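Local coordinates for ferric iron-binding protein HitA (Pseudomonas aeruginosa PAO1, PDB 6IWF), which probably binds ferric iron in the periplasm as the solute-binding component of an iron-uptake system, and is also linked to gallium internalization, at residues V3-Y8 against Q242-F247; S43-E48 against A71-K76; E145-V150 against L299-D304; I151-Q156 against D283-T288. All coordinates share one frame; numbering follows the deposited sequence.

Contact 1. Residues V3-Y8 against Q242-F247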
loop_
_atom_site.group_PDB
_atom_site.type_symbol
_atom_site.label_atom_id
_atom_site.label_comp_id
_atom_site.label_asym_id
_atom_site.label_seq_id
_atom_site.Cartn_x
_atom_site.Cartn_y
_atom_site.Cartn_z
ATOM N N VAL A 3 19.354 -18.383 16.083
ATOM C CA VAL A 3 18.207 -18.395 15.185
ATOM C C VAL A 3 18.364 -17.310 14.126
ATOM O O VAL A 3 18.809 -16.187 14.411
ATOM C CB VAL A 3 16.896 -18.210 15.973
ATOM C CG1 VAL A 3 15.713 -18.005 15.028
ATOM C CG2 VAL A 3 16.635 -19.411 16.852
ATOM N N THR A 4 18.010 -17.650 12.889
ATOM C CA THR A 4 17.881 -16.683 11.807
ATOM C C THR A 4 16.439 -16.719 11.313
ATOM O O THR A 4 15.968 -17.763 10.851
ATOM C CB THR A 4 18.860 -17.005 10.675
ATOM O OG1 THR A 4 20.202 -16.808 11.139
ATOM C CG2 THR A 4 18.605 -16.109 9.458
ATOM N N LEU A 5 15.727 -15.601 11.463
ATOM C CA LEU A 5 14.395 -15.464 10.879
ATOM C C LEU A 5 14.521 -15.145 9.395
ATOM O O LEU A 5 15.432 -14.426 8.977
ATOM C CB LEU A 5 13.604 -14.354 11.572
ATOM C CG LEU A 5 13.080 -14.572 12.991
ATOM C CD1 LEU A 5 12.272 -13.364 13.478
ATOM C CD2 LEU A 5 12.243 -15.842 13.072
ATOM N N THR A 6 13.601 -15.681 8.599
ATOM C CA THR A 6 13.503 -15.351 7.182
ATOM C C THR A 6 12.301 -14.434 6.995
ATOM O O THR A 6 11.184 -14.797 7.375
ATOM C CB THR A 6 13.362 -16.607 6.323
ATOM O OG1 THR A 6 14.495 -17.470 6.530
ATOM C CG2 THR A 6 13.288 -16.229 4.850
ATOM N N LEU A 7 12.546 -13.235 6.462
ATOM C CA LEU A 7 11.512 -12.253 6.176
ATOM C C LEU A 7 11.281 -12.224 4.674
ATOM O O LEU A 7 12.200 -11.911 3.914
ATOM C CB LEU A 7 11.913 -10.861 6.671
ATOM C CG LEU A 7 10.989 -9.707 6.256
ATOM C CD1 LEU A 7 9.614 -9.915 6.903
ATOM C CD2 LEU A 7 11.581 -8.340 6.637
ATOM N N TYR A 8 10.063 -12.547 4.254
ATOM C CA TYR A 8 9.631 -12.331 2.875
ATOM C C TYR A 8 9.108 -10.904 2.792
ATOM O O TYR A 8 8.058 -10.595 3.368
ATOM C CB TYR A 8 8.548 -13.335 2.473
ATOM C CG TYR A 8 9.075 -14.686 2.022
ATOM C CD1 TYR A 8 10.332 -15.136 2.418
ATOM C CD2 TYR A 8 8.313 -15.511 1.204
ATOM C CE1 TYR A 8 10.809 -16.368 2.012
ATOM C CE2 TYR A 8 8.790 -16.752 0.792
ATOM C CZ TYR A 8 10.034 -17.171 1.206
ATOM O OH TYR A 8 10.517 -18.395 0.808
ATOM N N GLN A 242 6.624 -14.241 16.138
ATOM C CA GLN A 242 5.659 -13.393 16.828
ATOM C C GLN A 242 6.343 -12.177 17.433
ATOM O O GLN A 242 5.798 -11.068 17.408
ATOM C CB GLN A 242 4.929 -14.179 17.915
ATOM C CG GLN A 242 4.081 -15.328 17.388
ATOM C CD GLN A 242 2.678 -14.902 16.972
ATOM O OE1 GLN A 242 2.217 -13.795 17.277
ATOM N NE2 GLN A 242 1.987 -15.793 16.281
ATOM N N GLN A 243 7.539 -12.371 17.984
ATOM C CA GLN A 243 8.295 -11.247 18.526
ATOM C C GLN A 243 8.598 -10.216 17.447
ATOM O O GLN A 243 8.540 -9.001 17.696
ATOM C CB GLN A 243 9.592 -11.771 19.139
ATOM C CG GLN A 243 10.413 -10.770 19.879
ATOM C CD GLN A 243 11.570 -11.444 20.585
ATOM O OE1 GLN A 243 11.544 -12.655 20.809
ATOM N NE2 GLN A 243 12.598 -10.668 20.925
ATOM N N PHE A 244 8.946 -10.684 16.248
ATOM C CA PHE A 244 9.277 -9.772 15.161
ATOM C C PHE A 244 8.079 -8.912 14.768
ATOM O O PHE A 244 8.207 -7.691 14.617
ATOM C CB PHE A 244 9.796 -10.554 13.957
ATOM C CG PHE A 244 10.261 -9.679 12.844
ATOM C CD1 PHE A 244 9.367 -9.220 11.871
ATOM C CD2 PHE A 244 11.584 -9.263 12.783
ATOM C CE1 PHE A 244 9.799 -8.379 10.853
ATOM C CE2 PHE A 244 12.019 -8.428 11.765
ATOM C CZ PHE A 244 11.128 -7.993 10.796
ATOM N N VAL A 245 6.910 -9.531 14.576
ATOM C CA VAL A 245 5.743 -8.753 14.155
ATOM C C VAL A 245 5.337 -7.778 15.254
ATOM O O VAL A 245 5.001 -6.620 14.981
ATOM C CB VAL A 245 4.575 -9.672 13.747
ATOM C CG1 VAL A 245 3.336 -8.839 13.479
ATOM C CG2 VAL A 245 4.937 -10.432 12.485
ATOM N N ALA A 246 5.424 -8.208 16.515
ATOM C CA ALA A 246 5.171 -7.291 17.621
ATOM C C ALA A 246 6.142 -6.113 17.596
ATOM O O ALA A 246 5.749 -4.968 17.864
ATOM C CB ALA A 246 5.252 -8.047 18.948
ATOM N N PHE A 247 7.408 -6.365 17.260
ATOM C CA PHE A 247 8.384 -5.283 17.229
ATOM C C PHE A 247 8.098 -4.309 16.089
ATOM O O PHE A 247 8.385 -3.111 16.210
ATOM C CB PHE A 247 9.798 -5.864 17.138
ATOM C CG PHE A 247 10.873 -4.833 17.041
ATOM C CD1 PHE A 247 11.326 -4.178 18.176
ATOM C CD2 PHE A 247 11.433 -4.514 15.815
ATOM C CE1 PHE A 247 12.311 -3.218 18.085
ATOM C CE2 PHE A 247 12.424 -3.558 15.719
ATOM C CZ PHE A 247 12.867 -2.914 16.867
#

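Contact 2. Residues S43-E48 against A71-K76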
loop_
_atom_site.group_PDB
_atom_site.type_symbol
_atom_site.label_atom_id
_atom_site.label_comp_id
_atom_site.label_asym_id
_atom_site.label_seq_id
_atom_site.Cartn_x
_atom_site.Cartn_y
_atom_site.Cartn_z
ATOM N N SER A 43 2.512 -16.170 -3.840
ATOM C CA SER A 43 2.493 -17.376 -4.666
ATOM C C SER A 43 3.620 -18.325 -4.292
ATOM O O SER A 43 3.425 -19.543 -4.280
ATOM C CB SER A 43 2.582 -17.016 -6.146
ATOM O OG SER A 43 1.409 -16.334 -6.541
ATOM N N GLN A 44 4.803 -17.793 -3.986
ATOM C CA GLN A 44 5.902 -18.649 -3.561
ATOM C C GLN A 44 5.549 -19.380 -2.275
ATOM O O GLN A 44 5.763 -20.592 -2.157
ATOM C CB GLN A 44 7.171 -17.826 -3.375
ATOM C CG GLN A 44 8.413 -18.661 -3.063
ATOM C CD GLN A 44 9.665 -17.811 -2.938
ATOM O OE1 GLN A 44 9.703 -16.669 -3.412
ATOM N NE2 GLN A 44 10.696 -18.357 -2.293
ATOM N N ILE A 45 4.994 -18.655 -1.296
ATOM C CA ILE A 45 4.597 -19.298 -0.047
ATOM C C ILE A 45 3.548 -20.369 -0.310
ATOM O O ILE A 45 3.597 -21.461 0.268
ATOM C CB ILE A 45 4.092 -18.253 0.964
ATOM C CG1 ILE A 45 5.264 -17.412 1.475
ATOM C CG2 ILE A 45 3.374 -18.939 2.126
ATOM C CD1 ILE A 45 4.841 -16.130 2.211
ATOM N N THR A 46 2.590 -20.076 -1.191
ATOM C CA THR A 46 1.555 -21.051 -1.514
ATOM C C THR A 46 2.160 -22.308 -2.141
ATOM O O THR A 46 1.765 -23.429 -1.799
ATOM C CB THR A 46 0.515 -20.414 -2.432
ATOM O OG1 THR A 46 -0.083 -19.287 -1.773
ATOM C CG2 THR A 46 -0.581 -21.413 -2.793
ATOM N N GLU A 47 3.146 -22.146 -3.032
ATOM C CA GLU A 47 3.762 -23.312 -3.671
ATOM C C GLU A 47 4.740 -24.028 -2.747
ATOM O O GLU A 47 4.806 -25.263 -2.756
ATOM C CB GLU A 47 4.479 -22.910 -4.965
ATOM C CG GLU A 47 3.658 -21.983 -5.829
ATOM C CD GLU A 47 4.164 -21.814 -7.254
ATOM O OE1 GLU A 47 5.128 -22.513 -7.639
ATOM O OE2 GLU A 47 3.595 -20.963 -7.984
ATOM N N GLU A 48 5.513 -23.283 -1.951
ATOM C CA GLU A 48 6.491 -23.920 -1.069
ATOM C C GLU A 48 5.817 -24.719 0.042
ATOM O O GLU A 48 6.388 -25.704 0.525
ATOM C CB GLU A 48 7.427 -22.873 -0.461
ATOM C CG GLU A 48 8.552 -22.388 -1.363
ATOM C CD GLU A 48 9.202 -21.103 -0.856
ATOM O OE1 GLU A 48 8.612 -20.422 0.017
ATOM O OE2 GLU A 48 10.301 -20.764 -1.345
ATOM N N ALA A 71 -6.459 -19.200 3.055
ATOM C CA ALA A 71 -5.896 -20.527 2.846
ATOM C C ALA A 71 -5.430 -21.183 4.134
ATOM O O ALA A 71 -5.017 -22.349 4.101
ATOM C CB ALA A 71 -4.726 -20.459 1.865
ATOM N N GLY A 72 -5.466 -20.470 5.259
ATOM C CA GLY A 72 -5.021 -21.054 6.506
ATOM C C GLY A 72 -3.523 -21.066 6.686
ATOM O O GLY A 72 -3.017 -21.802 7.540
ATOM N N LEU A 73 -2.792 -20.262 5.916
ATOM C CA LEU A 73 -1.339 -20.305 5.945
ATOM C C LEU A 73 -0.727 -19.396 7.006
ATOM O O LEU A 73 0.486 -19.482 7.248
ATOM C CB LEU A 73 -0.781 -19.940 4.564
ATOM C CG LEU A 73 -0.880 -21.100 3.568
ATOM C CD1 LEU A 73 -0.785 -20.626 2.134
ATOM C CD2 LEU A 73 0.207 -22.115 3.884
ATOM N N LEU A 74 -1.525 -18.551 7.649
ATOM C CA LEU A 74 -1.020 -17.555 8.587
ATOM C C LEU A 74 -1.374 -17.925 10.023
ATOM O O LEU A 74 -2.508 -18.334 10.317
ATOM C CB LEU A 74 -1.594 -16.176 8.249
ATOM C CG LEU A 74 -1.358 -15.723 6.807
ATOM C CD1 LEU A 74 -1.906 -14.280 6.607
ATOM C CD2 LEU A 74 0.115 -15.784 6.416
ATOM N N ALA A 75 -0.401 -17.756 10.921
ATOM C CA ALA A 75 -0.597 -18.054 12.335
ATOM C C ALA A 75 -1.399 -16.951 13.013
ATOM O O ALA A 75 -1.220 -15.767 12.721
ATOM C CB ALA A 75 0.758 -18.206 13.032
ATOM N N LYS A 76 -2.272 -17.340 13.944
ATOM C CA LYS A 76 -2.945 -16.341 14.766
ATOM C C LYS A 76 -1.901 -15.532 15.537
ATOM O O LYS A 76 -0.935 -16.080 16.073
ATOM C CB LYS A 76 -3.941 -17.030 15.714
ATOM C CG LYS A 76 -4.134 -16.365 17.086
ATOM C CD LYS A 76 -4.891 -15.036 17.031
ATOM C CE LYS A 76 -5.548 -14.730 18.382
ATOM N NZ LYS A 76 -4.645 -14.011 19.334
#

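Contact 3. Residues E145-V150 against L299-D304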
loop_
_atom_site.group_PDB
_atom_site.type_symbol
_atom_site.label_atom_id
_atom_site.label_comp_id
_atom_site.label_asym_id
_atom_site.label_seq_id
_atom_site.Cartn_x
_atom_site.Cartn_y
_atom_site.Cartn_z
ATOM N N GLU A 145 -6.233 -1.973 -5.987
ATOM C CA GLU A 145 -7.103 -1.626 -4.867
ATOM C C GLU A 145 -7.984 -0.427 -5.207
ATOM O O GLU A 145 -9.152 -0.378 -4.798
ATOM C CB GLU A 145 -6.276 -1.349 -3.614
ATOM C CG GLU A 145 -6.112 -2.599 -2.771
ATOM C CD GLU A 145 -4.982 -2.499 -1.786
ATOM O OE1 GLU A 145 -5.239 -2.463 -0.558
ATOM O OE2 GLU A 145 -3.826 -2.451 -2.246
ATOM N N GLN A 146 -7.449 0.532 -5.975
ATOM C CA GLN A 146 -8.265 1.660 -6.425
ATOM C C GLN A 146 -9.462 1.171 -7.229
ATOM O O GLN A 146 -10.584 1.654 -7.055
ATOM C CB GLN A 146 -7.427 2.625 -7.268
ATOM C CG GLN A 146 -8.234 3.843 -7.780
ATOM C CD GLN A 146 -8.699 4.743 -6.626
ATOM O OE1 GLN A 146 -8.003 5.693 -6.254
ATOM N NE2 GLN A 146 -9.872 4.447 -6.058
ATOM N N VAL A 147 -9.237 0.225 -8.136
ATOM C CA VAL A 147 -10.346 -0.286 -8.936
ATOM C C VAL A 147 -11.364 -0.993 -8.053
ATOM O O VAL A 147 -12.581 -0.819 -8.215
ATOM C CB VAL A 147 -9.812 -1.213 -10.044
ATOM C CG1 VAL A 147 -10.975 -1.822 -10.841
ATOM C CG2 VAL A 147 -8.890 -0.435 -10.952
ATOM N N ALA A 148 -10.888 -1.799 -7.102
ATOM C CA ALA A 148 -11.802 -2.492 -6.205
ATOM C C ALA A 148 -12.653 -1.499 -5.429
ATOM O O ALA A 148 -13.840 -1.741 -5.194
ATOM C CB ALA A 148 -11.027 -3.395 -5.239
ATOM N N ALA A 149 -12.059 -0.373 -5.030
ATOM C CA ALA A 149 -12.819 0.660 -4.332
ATOM C C ALA A 149 -13.888 1.268 -5.232
ATOM O O ALA A 149 -15.011 1.514 -4.781
ATOM C CB ALA A 149 -11.874 1.746 -3.817
ATOM N N VAL A 150 -13.574 1.505 -6.505
ATOM C CA VAL A 150 -14.594 2.067 -7.394
ATOM C C VAL A 150 -15.742 1.074 -7.572
ATOM O O VAL A 150 -16.916 1.454 -7.550
ATOM C CB VAL A 150 -13.979 2.503 -8.743
ATOM C CG1 VAL A 150 -15.068 2.992 -9.712
ATOM C CG2 VAL A 150 -12.947 3.610 -8.542
ATOM N N LEU A 299 -9.516 -7.353 -10.370
ATOM C CA LEU A 299 -8.527 -7.946 -11.260
ATOM C C LEU A 299 -9.178 -8.406 -12.555
ATOM O O LEU A 299 -8.642 -8.175 -13.646
ATOM C CB LEU A 299 -7.822 -9.110 -10.562
ATOM C CG LEU A 299 -6.558 -9.628 -11.252
ATOM C CD1 LEU A 299 -5.593 -8.490 -11.598
ATOM C CD2 LEU A 299 -5.885 -10.665 -10.350
ATOM N N SER A 300 -10.352 -9.030 -12.453
ATOM C CA SER A 300 -11.052 -9.487 -13.651
ATOM C C SER A 300 -11.428 -8.320 -14.551
ATOM O O SER A 300 -11.359 -8.426 -15.782
ATOM C CB SER A 300 -12.308 -10.267 -13.268
ATOM O OG SER A 300 -11.961 -11.511 -12.716
ATOM N N LEU A 301 -11.826 -7.193 -13.950
ATOM C CA LEU A 301 -12.209 -6.035 -14.746
ATOM C C LEU A 301 -11.008 -5.441 -15.463
ATOM O O LEU A 301 -11.095 -5.079 -16.643
ATOM C CB LEU A 301 -12.876 -4.995 -13.845
ATOM C CG LEU A 301 -13.258 -3.686 -14.518
ATOM C CD1 LEU A 301 -14.173 -3.952 -15.711
ATOM C CD2 LEU A 301 -13.928 -2.751 -13.503
ATOM N N GLU A 302 -9.878 -5.325 -14.767
ATOM C CA GLU A 302 -8.648 -4.877 -15.407
ATOM C C GLU A 302 -8.291 -5.759 -16.594
ATOM O O GLU A 302 -7.890 -5.263 -17.653
ATOM C CB GLU A 302 -7.502 -4.894 -14.405
ATOM C CG GLU A 302 -7.517 -3.776 -13.384
ATOM C CD GLU A 302 -6.278 -3.818 -12.490
ATOM O OE1 GLU A 302 -5.976 -2.804 -11.830
ATOM O OE2 GLU A 302 -5.600 -4.874 -12.443
ATOM N N ARG A 303 -8.425 -7.074 -16.428
ATOM C CA ARG A 303 -8.130 -7.985 -17.529
ATOM C C ARG A 303 -9.092 -7.778 -18.685
ATOM O O ARG A 303 -8.675 -7.759 -19.854
ATOM C CB ARG A 303 -8.187 -9.425 -17.039
ATOM C CG ARG A 303 -6.963 -9.825 -16.268
ATOM C CD ARG A 303 -5.853 -10.353 -17.192
ATOM N NE ARG A 303 -4.581 -10.421 -16.473
ATOM C CZ ARG A 303 -4.344 -11.213 -15.428
ATOM N NH1 ARG A 303 -3.156 -11.192 -14.838
ATOM N NH2 ARG A 303 -5.284 -12.036 -14.971
ATOM N N ASP A 304 -10.379 -7.600 -18.384
ATOM C CA ASP A 304 -11.370 -7.446 -19.444
ATOM C C ASP A 304 -11.121 -6.178 -20.254
ATOM O O ASP A 304 -11.281 -6.178 -21.483
ATOM C CB ASP A 304 -12.779 -7.446 -18.858
ATOM C CG ASP A 304 -13.158 -8.782 -18.227
ATOM O OD1 ASP A 304 -12.395 -9.763 -18.371
ATOM O OD2 ASP A 304 -14.228 -8.851 -17.581
#

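Contact 4. Residues I151-Q156 against D283-T288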
loop_
_atom_site.group_PDB
_atom_site.type_symbol
_atom_site.label_atom_id
_atom_site.label_comp_id
_atom_site.label_asym_id
_atom_site.label_seq_id
_atom_site.Cartn_x
_atom_site.Cartn_y
_atom_site.Cartn_z
ATOM N N ILE A 151 -15.426 -0.216 -7.738
ATOM C CA ILE A 151 -16.493 -1.217 -7.856
ATOM C C ILE A 151 -17.373 -1.203 -6.619
ATOM O O ILE A 151 -18.609 -1.228 -6.710
ATOM C CB ILE A 151 -15.903 -2.618 -8.083
ATOM C CG1 ILE A 151 -15.239 -2.686 -9.450
ATOM C CG2 ILE A 151 -17.017 -3.682 -7.979
ATOM C CD1 ILE A 151 -14.429 -3.959 -9.664
ATOM N N LYS A 152 -16.745 -1.143 -5.442
ATOM C CA LYS A 152 -17.481 -1.227 -4.185
ATOM C C LYS A 152 -18.346 0.008 -3.949
ATOM O O LYS A 152 -19.478 -0.104 -3.451
ATOM C CB LYS A 152 -16.489 -1.427 -3.043
ATOM C CG LYS A 152 -16.410 -2.847 -2.536
ATOM C CD LYS A 152 -17.612 -3.141 -1.654
ATOM C CE LYS A 152 -17.277 -4.178 -0.601
ATOM N NZ LYS A 152 -18.250 -4.151 0.522
ATOM N N LEU A 153 -17.837 1.190 -4.305
ATOM C CA LEU A 153 -18.532 2.439 -4.031
ATOM C C LEU A 153 -19.527 2.816 -5.112
ATOM O O LEU A 153 -20.572 3.403 -4.802
ATOM C CB LEU A 153 -17.519 3.578 -3.867
ATOM C CG LEU A 153 -16.561 3.381 -2.687
ATOM C CD1 LEU A 153 -15.383 4.348 -2.798
ATOM C CD2 LEU A 153 -17.283 3.538 -1.340
ATOM N N LYS A 154 -19.233 2.487 -6.373
ATOM C CA LYS A 154 -20.025 2.952 -7.497
ATOM C C LYS A 154 -20.696 1.832 -8.274
ATOM O O LYS A 154 -21.616 2.110 -9.057
ATOM C CB LYS A 154 -19.153 3.785 -8.450
ATOM C CG LYS A 154 -18.435 4.920 -7.777
ATOM C CD LYS A 154 -19.423 5.984 -7.308
ATOM C CE LYS A 154 -18.687 7.207 -6.771
ATOM N NZ LYS A 154 -19.632 8.192 -6.141
ATOM N N GLY A 155 -20.301 0.587 -8.059
ATOM C CA GLY A 155 -20.911 -0.535 -8.737
ATOM C C GLY A 155 -20.115 -0.962 -9.958
ATOM O O GLY A 155 -19.304 -0.214 -10.506
ATOM N N GLN A 156 -20.384 -2.192 -10.398
ATOM C CA GLN A 156 -19.576 -2.806 -11.451
ATOM C C GLN A 156 -19.709 -2.058 -12.771
ATOM O O GLN A 156 -18.717 -1.875 -13.487
ATOM C CB GLN A 156 -19.978 -4.273 -11.613
ATOM C CG GLN A 156 -19.321 -4.964 -12.801
ATOM C CD GLN A 156 -17.873 -5.332 -12.537
ATOM O OE1 GLN A 156 -17.437 -5.403 -11.390
ATOM N NE2 GLN A 156 -17.122 -5.577 -13.605
ATOM N N ASP A 283 -10.666 12.429 5.050
ATOM C CA ASP A 283 -12.043 12.147 4.652
ATOM C C ASP A 283 -12.107 11.022 3.600
ATOM O O ASP A 283 -12.700 11.190 2.543
ATOM C CB ASP A 283 -12.708 13.411 4.117
ATOM C CG ASP A 283 -14.264 13.371 4.169
ATOM O OD1 ASP A 283 -14.874 12.505 4.833
ATOM O OD2 ASP A 283 -14.879 14.255 3.542
ATOM N N PRO A 284 -11.516 9.859 3.893
ATOM C CA PRO A 284 -11.494 8.775 2.898
ATOM C C PRO A 284 -12.834 8.069 2.822
ATOM O O PRO A 284 -13.661 8.145 3.750
ATOM C CB PRO A 284 -10.415 7.819 3.442
ATOM C CG PRO A 284 -10.504 7.997 4.933
ATOM C CD PRO A 284 -10.821 9.465 5.135
ATOM N N PRO A 285 -13.077 7.351 1.734
ATOM C CA PRO A 285 -14.252 6.479 1.676
ATOM C C PRO A 285 -14.210 5.458 2.804
ATOM O O PRO A 285 -13.146 5.097 3.314
ATOM C CB PRO A 285 -14.130 5.811 0.293
ATOM C CG PRO A 285 -12.672 5.932 -0.066
ATOM C CD PRO A 285 -12.177 7.179 0.575
ATOM N N LYS A 286 -15.394 5.019 3.227
ATOM C CA LYS A 286 -15.515 4.102 4.359
ATOM C C LYS A 286 -15.318 2.658 3.884
ATOM O O LYS A 286 -16.245 1.847 3.831
ATOM C CB LYS A 286 -16.865 4.297 5.039
ATOM C CG LYS A 286 -17.110 5.729 5.494
ATOM C CD LYS A 286 -16.201 6.094 6.672
ATOM C CE LYS A 286 -16.695 7.357 7.377
ATOM N NZ LYS A 286 -15.771 7.790 8.467
ATOM N N LEU A 287 -14.069 2.343 3.525
ATOM C CA LEU A 287 -13.692 1.011 3.068
ATOM C C LEU A 287 -12.542 0.496 3.914
ATOM O O LEU A 287 -11.504 1.156 4.006
ATOM C CB LEU A 287 -13.252 0.991 1.607
ATOM C CG LEU A 287 -14.300 1.399 0.577
ATOM C CD1 LEU A 287 -13.627 1.716 -0.751
ATOM C CD2 LEU A 287 -15.313 0.286 0.423
ATOM N N THR A 288 -12.715 -0.681 4.477
ATOM C CA THR A 288 -11.699 -1.361 5.264
ATOM C C THR A 288 -10.936 -2.340 4.402
ATOM O O THR A 288 -11.353 -2.673 3.289
ATOM C CB THR A 288 -12.355 -2.113 6.418
ATOM O OG1 THR A 288 -13.195 -3.135 5.867
ATOM C CG2 THR A 288 -13.168 -1.174 7.281
#

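Contact 1. Residues V3-Y8 against Q242-F247
In one lobe of this periplasmic-binding-protein fold, Leu5 and Leu7 of strand 4-9, an inner strand running parallel to its neighbours 30-35 and 56-59, look out of the sheet toward Phe244 on helix 238-248, the usual layering of helix on parallel strands in a three-layer alpha/beta lobe. The helix lies against one face of that sheet. The backbones keep well apart, with Leu5 CA and Phe244 CA 8.8 Å from each other, and the gap is bridged by side chains alone. Phe244 has its CG anti to the backbone N (chi1 -175°), which carries the ring off the helix toward the strand. Leu5 runs past it in the opposite direction, so that CD1 meets the root of the aromatic side chain: Leu5 CD1 lies 3.8 Å from Phe244 CB. Leu7, two residues on and on the same face of the strand, crosses Phe244 at about a right angle and touches the far end of the ring, with Leu7 CD2 4.2 Å from Phe244 CZ. Both leucine methyls approach the ring obliquely. The phenyl group is held further by Phe23 of helix 13-27, which packs edge-to-face with it, and by Val56 of the neighbouring strand; Phe23 also touches Leu5. All three residues of the contact are buried, and no hydrogen bond joins the two segments. Between these two segments the contact is therefore apolar, resting on dispersion and the exclusion of water, while the strand's own backbone bonds are spent on its neighbours in the sheet.

Contact 2. Residues S43-E48 against A71-K76
Leu73 is the side chain that reaches across to helix 38-48, where Ile45 and Thr46 receive it. Its CB already heads for the helix but comes no nearer than 4.9 Å to Ile45 CG2. CG follows, anti to the carbonyl carbon of its own residue (chi1 -78°), and there the chain forks. CD2 stays 4.8 Å from Ile45 CG2, a loose neighbour. CD1 does the touching: it lies 4.5 Å from Ile45 CG2 and 4.2 Å from Thr46 OG1, close to both the isoleucine branch and the threonine hydroxyl. Thr46 crosses Leu73 at about a right angle, and its OG1 bonds back to Ala42 O one turn earlier in the helix, so the hydroxyl beside the methyl has its polar partner there. The loop holding Leu73 starts with a Schellman motif that ends helix 63-70, in which Gly72 takes positive phi (80°) and two bonds run back into the last turn. Leu68 of the same helix touches both Leu73 and Thr46, so helix 63-70 also reaches helix 38-48 directly. Along helix 38-48, on a different side from Leu73, Gln44 NE2 donates to Glu48 OE2 over 2.6 Å, nearly straight at 173°. The acceptor lies in the amide plane of Gln44, yet the donor comes from above the carboxylate plane. Glu48 OE1 is engaged separately, by Ser52 OG and Tyr8 OH.

Contact 3. Residues E145-V150 against L299-D304
Two helical segments face each other with their nearest alpha carbons, Val147 CA and Glu302 CA, 8.1 Å apart, a gap that the side chains fill. Val147, on helix 141-154, points toward helix 296-305 and divides its two methyls between two residues there. CG1, anti to the backbone N (chi1 177°), goes to Leu301, where Val147 CG1 and Leu301 CD2 are 4.1 Å apart. CG2, anti to the carbonyl carbon, goes to Glu302 and lies 3.9 Å from Glu302 OE1. Leu301 starts out toward the valine from CB, whereas Glu302 leaves its helix to the flank and comes back only through length: its chain is extended beyond CG, and this delivers the carboxylate alongside the methyl. Both side chains slant across Val147 instead of meeting it end on. The glutamate contact is van der Waals only, and no hydrogen bond links the two segments. Since Glu302 is buried and has an apolar methyl against its carboxylate oxygen, its ionised form is possibly less stable there than it would be in water. The valine is further hemmed in by Ala298, which also touches Ala148. Around them, Glu302 lies against Phe143 and Leu144, one turn earlier in helix 141-154, and Leu301 continues onto Ile151 and then onto Glu160 and Leu163 of helix 156-169. The C-terminal helix 296-305 thus packs against both of these consecutive helices, and Val150 joins the pair through Ala159 and Trp162.

Contact 4. Residues I151-Q156 against D283-T288
Leu153 and Leu287 meet tip to tip where the C-terminal end of helix 141-154 abuts a proline-containing loop that leads into helix 289-292. This is the tight part. Leu153 CD1 lies 3.6 Å from Pro285 CB, with the leucine crossing the proline at about a right angle, and the same methyl is 3.8 Å from Leu287 CD1. Leu153 CD2 also reaches the other leucine, 4.1 Å from Leu287 CG, so both methyls of Leu153 touch Leu287. Pro285 is buried. The looser, solvent-facing side is Lys152, an exposed residue that gives only the start of its chain to the contact: Lys152 CB rests 4.0 Å from Leu287 CD2. Beyond CB the chain bends at chi2 (-77°), and its NZ forms a long, weak ion pair with Asp291. Past the leucine the helix ends at Gly155, whose positive phi (97°) turns the chain into helix 156-169. On the loop side, Lys286 sits at the centre of an inverse gamma turn, and Pro285 and Leu287, on either side of it in sequence, both point to the helix; the turn is closed by a weak bond of 2.9 Å from Leu287 N to Pro285 O.

In the fold
From the N terminus, strand segment 3-8 opens contact 1, whose loop stays open until helix 238-248. Contact 2 nests inside it, closing over a short span between 43-48 and 71-76. The two touch, their centres 16 Å apart, in one lobe of the fold. Next 145-150 and then 151-156, which runs off the end of helix 141-154, open contacts 3 and 4. The chain returns to the first lobe to close contact 1, then closes contact 4 at 283-288 and contact 3 at 299-304. Contact 4 is thus nested in contact 3, and both cross contact 1, lying across the chain's centre from it. Together they tie the C-terminal part of the chain to the second lobe.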